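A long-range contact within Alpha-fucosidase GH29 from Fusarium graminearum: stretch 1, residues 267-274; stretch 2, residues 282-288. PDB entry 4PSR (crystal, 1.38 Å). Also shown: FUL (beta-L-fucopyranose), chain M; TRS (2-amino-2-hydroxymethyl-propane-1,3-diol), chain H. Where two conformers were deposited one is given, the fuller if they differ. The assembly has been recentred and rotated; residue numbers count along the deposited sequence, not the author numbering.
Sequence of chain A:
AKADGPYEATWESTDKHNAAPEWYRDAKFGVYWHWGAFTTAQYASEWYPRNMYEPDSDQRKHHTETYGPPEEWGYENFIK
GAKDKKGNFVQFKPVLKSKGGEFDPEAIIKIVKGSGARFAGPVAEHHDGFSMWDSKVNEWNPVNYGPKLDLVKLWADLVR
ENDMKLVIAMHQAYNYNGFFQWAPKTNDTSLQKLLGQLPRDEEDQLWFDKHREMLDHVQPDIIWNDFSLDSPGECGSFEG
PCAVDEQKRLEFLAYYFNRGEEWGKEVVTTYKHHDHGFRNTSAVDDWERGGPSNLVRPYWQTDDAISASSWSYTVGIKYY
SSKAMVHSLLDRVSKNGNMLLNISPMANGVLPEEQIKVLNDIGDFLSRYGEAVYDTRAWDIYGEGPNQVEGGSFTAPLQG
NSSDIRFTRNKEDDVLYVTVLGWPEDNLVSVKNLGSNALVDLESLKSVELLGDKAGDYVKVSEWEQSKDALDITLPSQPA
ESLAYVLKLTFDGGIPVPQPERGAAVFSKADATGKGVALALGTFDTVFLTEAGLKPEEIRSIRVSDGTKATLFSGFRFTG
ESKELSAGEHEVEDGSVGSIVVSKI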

# COMPACT_ATOMS: atom_id res chain seq x y z
N VAL A 267 7.45 -9.66 -11.37
CA VAL A 267 7.82 -9.19 -10.04
C VAL A 267 7.54 -7.72 -9.91
O VAL A 267 7.39 -6.98 -10.90
CB VAL A 267 9.30 -9.51 -9.68
CG1 VAL A 267 9.52 -11.01 -9.76
CG2 VAL A 267 10.31 -8.72 -10.57
N VAL A 268 7.46 -7.27 -8.66
CA VAL A 268 7.14 -5.89 -8.33
C VAL A 268 8.13 -5.35 -7.33
O VAL A 268 8.52 -6.06 -6.39
CB VAL A 268 5.74 -5.79 -7.70
CG1 VAL A 268 5.39 -4.38 -7.25
CG2 VAL A 268 4.70 -6.31 -8.67
N THR A 269 8.57 -4.10 -7.49
CA THR A 269 9.25 -3.43 -6.39
C THR A 269 8.56 -2.10 -6.06
O THR A 269 8.06 -1.41 -6.96
CB THR A 269 10.77 -3.26 -6.66
OG1 THR A 269 11.45 -2.91 -5.45
CG2 THR A 269 11.04 -2.20 -7.73
N THR A 270 8.44 -1.81 -4.77
CA THR A 270 7.79 -0.60 -4.30
C THR A 270 8.82 0.32 -3.62
O THR A 270 9.90 -0.13 -3.18
CB THR A 270 6.61 -0.88 -3.29
OG1 THR A 270 7.15 -1.30 -2.03
CG2 THR A 270 5.64 -1.93 -3.81
N TYR A 271 8.51 1.60 -3.55
CA TYR A 271 9.39 2.56 -2.89
C TYR A 271 8.49 3.68 -2.37
O TYR A 271 7.36 3.84 -2.87
CB TYR A 271 10.51 3.08 -3.81
CG TYR A 271 9.99 3.99 -4.89
CD1 TYR A 271 9.08 3.55 -5.85
CD2 TYR A 271 10.39 5.32 -4.91
CE1 TYR A 271 8.57 4.40 -6.78
CE2 TYR A 271 9.89 6.19 -5.85
CZ TYR A 271 8.98 5.73 -6.78
OH TYR A 271 8.45 6.62 -7.70
N LYS A 272 8.95 4.43 -1.37
CA LYS A 272 8.09 5.46 -0.77
C LYS A 272 7.80 6.58 -1.77
O LYS A 272 8.68 7.03 -2.48
CB LYS A 272 8.67 6.00 0.54
CG LYS A 272 8.74 4.96 1.63
CD LYS A 272 7.33 4.50 2.07
CE LYS A 272 7.35 3.53 3.24
NZ LYS A 272 7.73 4.23 4.49
N HIS A 273 6.54 7.01 -1.81
CA HIS A 273 6.03 7.96 -2.80
C HIS A 273 6.87 9.22 -2.93
O HIS A 273 7.12 9.69 -4.03
CB HIS A 273 4.56 8.32 -2.46
CG HIS A 273 4.01 9.47 -3.25
ND1 HIS A 273 3.59 10.65 -2.66
CD2 HIS A 273 3.79 9.61 -4.57
CE1 HIS A 273 3.14 11.47 -3.60
NE2 HIS A 273 3.26 10.87 -4.77
N HIS A 274 7.29 9.76 -1.80
CA HIS A 274 8.02 11.04 -1.76
C HIS A 274 9.50 10.89 -2.13
O HIS A 274 10.18 11.87 -2.40
CB HIS A 274 7.89 11.64 -0.38
CG HIS A 274 8.57 10.85 0.70
ND1 HIS A 274 9.88 11.09 1.08
CD2 HIS A 274 8.14 9.82 1.47
CE1 HIS A 274 10.21 10.26 2.05
NE2 HIS A 274 9.18 9.48 2.31
N SER A 282 8.76 1.96 -13.48
CA SER A 282 9.09 0.56 -13.27
C SER A 282 8.88 0.07 -11.84
O SER A 282 8.89 -1.14 -11.61
CB SER A 282 10.54 0.28 -13.73
OG SER A 282 11.43 1.02 -12.99
N ALA A 283 8.71 0.99 -10.91
CA ALA A 283 8.47 0.68 -9.49
C ALA A 283 7.15 1.30 -9.08
O ALA A 283 6.71 2.29 -9.67
CB ALA A 283 9.61 1.22 -8.63
N VAL A 284 6.50 0.71 -8.08
CA VAL A 284 5.20 1.15 -7.61
C VAL A 284 5.36 2.11 -6.44
O VAL A 284 6.05 1.81 -5.47
CB VAL A 284 4.34 -0.08 -7.20
CG1 VAL A 284 3.00 0.37 -6.63
CG2 VAL A 284 4.14 -0.97 -8.40
N ASP A 285 4.72 3.28 -6.53
CA ASP A 285 4.75 4.27 -5.45
C ASP A 285 3.97 3.77 -4.25
O ASP A 285 2.82 3.31 -4.38
CB ASP A 285 4.08 5.60 -5.89
CG ASP A 285 4.88 6.40 -6.89
OD1 ASP A 285 5.80 5.88 -7.54
OD2 ASP A 285 4.49 7.58 -7.06
N ASP A 286 4.57 3.88 -3.06
CA ASP A 286 3.96 3.46 -1.80
C ASP A 286 3.68 4.70 -0.98
O ASP A 286 4.59 5.38 -0.46
CB ASP A 286 4.91 2.50 -1.09
CG ASP A 286 4.35 1.96 0.18
OD1 ASP A 286 5.15 1.79 1.15
OD2 ASP A 286 3.15 1.66 0.23
N TRP A 287 2.41 5.08 -0.91
CA TRP A 287 2.01 6.30 -0.23
C TRP A 287 2.04 6.18 1.26
O TRP A 287 1.85 5.08 1.81
CB TRP A 287 0.59 6.65 -0.65
CG TRP A 287 0.53 7.32 -1.98
CD1 TRP A 287 0.82 6.77 -3.18
CD2 TRP A 287 0.18 8.68 -2.24
NE1 TRP A 287 0.67 7.69 -4.19
CE2 TRP A 287 0.28 8.88 -3.63
CE3 TRP A 287 -0.22 9.75 -1.44
CZ2 TRP A 287 -0.00 10.11 -4.24
CZ3 TRP A 287 -0.47 10.98 -2.04
CH2 TRP A 287 -0.38 11.14 -3.42
N GLU A 288 2.21 7.33 1.91
CA GLU A 288 2.17 7.43 3.36
C GLU A 288 0.84 6.91 3.90
O GLU A 288 -0.16 6.93 3.22
CB GLU A 288 2.35 8.89 3.79
CG GLU A 288 1.25 9.83 3.33
CD GLU A 288 1.69 11.28 3.28
OE1 GLU A 288 2.49 11.69 4.15
OE2 GLU A 288 1.26 12.00 2.36
C1 FUL M . 8.74 4.12 7.80
C2 FUL M . 9.70 3.49 8.79
O2 FUL M . 10.64 4.43 9.33
C3 FUL M . 8.84 2.91 9.89
O3 FUL M . 9.67 2.37 10.89
C4 FUL M . 7.95 1.86 9.27
O4 FUL M . 8.76 0.80 8.77
C5 FUL M . 7.13 2.49 8.15
C6 FUL M . 6.27 1.49 7.41
O5 FUL M . 7.95 3.14 7.18
O1 FUL M . 9.50 4.75 6.80
C TRS H . 7.87 10.35 -7.23
C1 TRS H . 8.75 10.40 -8.47
C2 TRS H . 6.40 10.22 -7.62
C3 TRS H . 8.13 11.61 -6.38
N TRS H . 8.30 9.17 -6.45
O1 TRS H . 10.09 10.26 -8.03
O2 TRS H . 6.17 9.06 -8.42
O3 TRS H . 7.63 12.77 -7.00
O HOH W 1 7.59 -3.15 -10.09
O HOH W 2 7.57 0.83 -0.37

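Four backbone hydrogen bonds join the two stretches as neighbouring parallel strands. Val284 N donates to Thr269 O at 2.9 Å, and this bond is nearly straight, with an angle of 168° at the hydrogen. Tyr271 N donates to Val284 O at 3.1 Å. Val284 therefore binds both Thr269 and Tyr271, the residues before and after its bridge partner Thr270, as expected of parallel pairing. The pattern repeats two residues on. Asp286 N donates to Tyr271 O at 2.8 Å, the most bent of the four at 143°, and His273 N donates to Asp286 O at 2.9 Å. Here Asp286 spans its own partner, Lys272. CA-H...O contacts supplement the ladder: Thr270 CA lies 3.2 Å from Val284 O, and Lys272 CA lies 3.5 Å from Asp286 O.

Tyr271 and Asp285 put their side chains on the same face of the sheet. Tyr271 OH donates a weak hydrogen bond to Asp285 OD1 at 2.8 Å. A TRS molecule, probably from the crystallisation liquor, binds beside this pair. TRS N donates to Tyr271 OH at 2.8 Å and to His273 O at 2.7 Å, while TRS O2 donates to Asp285 OD2 at 2.6 Å. TRS thus bridges the two stretches.

Two waters also link the stretches. Water 1 accepts from Thr269 N at 2.9 Å and donates to Ser282 O at 2.8 Å, extending the connection before the first direct backbone bond. Water 2 accepts from Thr270 OG1 at 2.7 Å and donates to Asp286 OD1 at 3.0 Å. The CA-to-CB bond of Lys272 points away from stretch 2, and Lys272 NZ donates to FUL O5 at 2.9 Å.

The His273 ring stacks face to face on the six-membered ring of Trp287. The centroids of the His273 ring and the Trp287 six-membered ring are 3.8 Å apart, and the planes differ by 14°. His273 CB sits over the Trp287 five-membered ring, 4.1 Å from its centroid, so the histidine covers both parts of the indole. Asp285 OD2 approaches the edge of the His273 ring, 3.3 Å from His273 CD2.

Apolar packing lies toward the start of the contact. Val268 CG1 meets Val284 CG2 at 3.8 Å. Ala283 CB touches Tyr271 CD1 at 3.7 Å and Thr269 CG2 at 3.8 Å, so one small methyl group packs against two side chains of stretch 1. Thr270 and Val284 share the other face from Tyr271 and Asp285, with Thr270 CG2 4.1 Å from Val284 CB. Together the two stretches bury 630 Å², both sides summed.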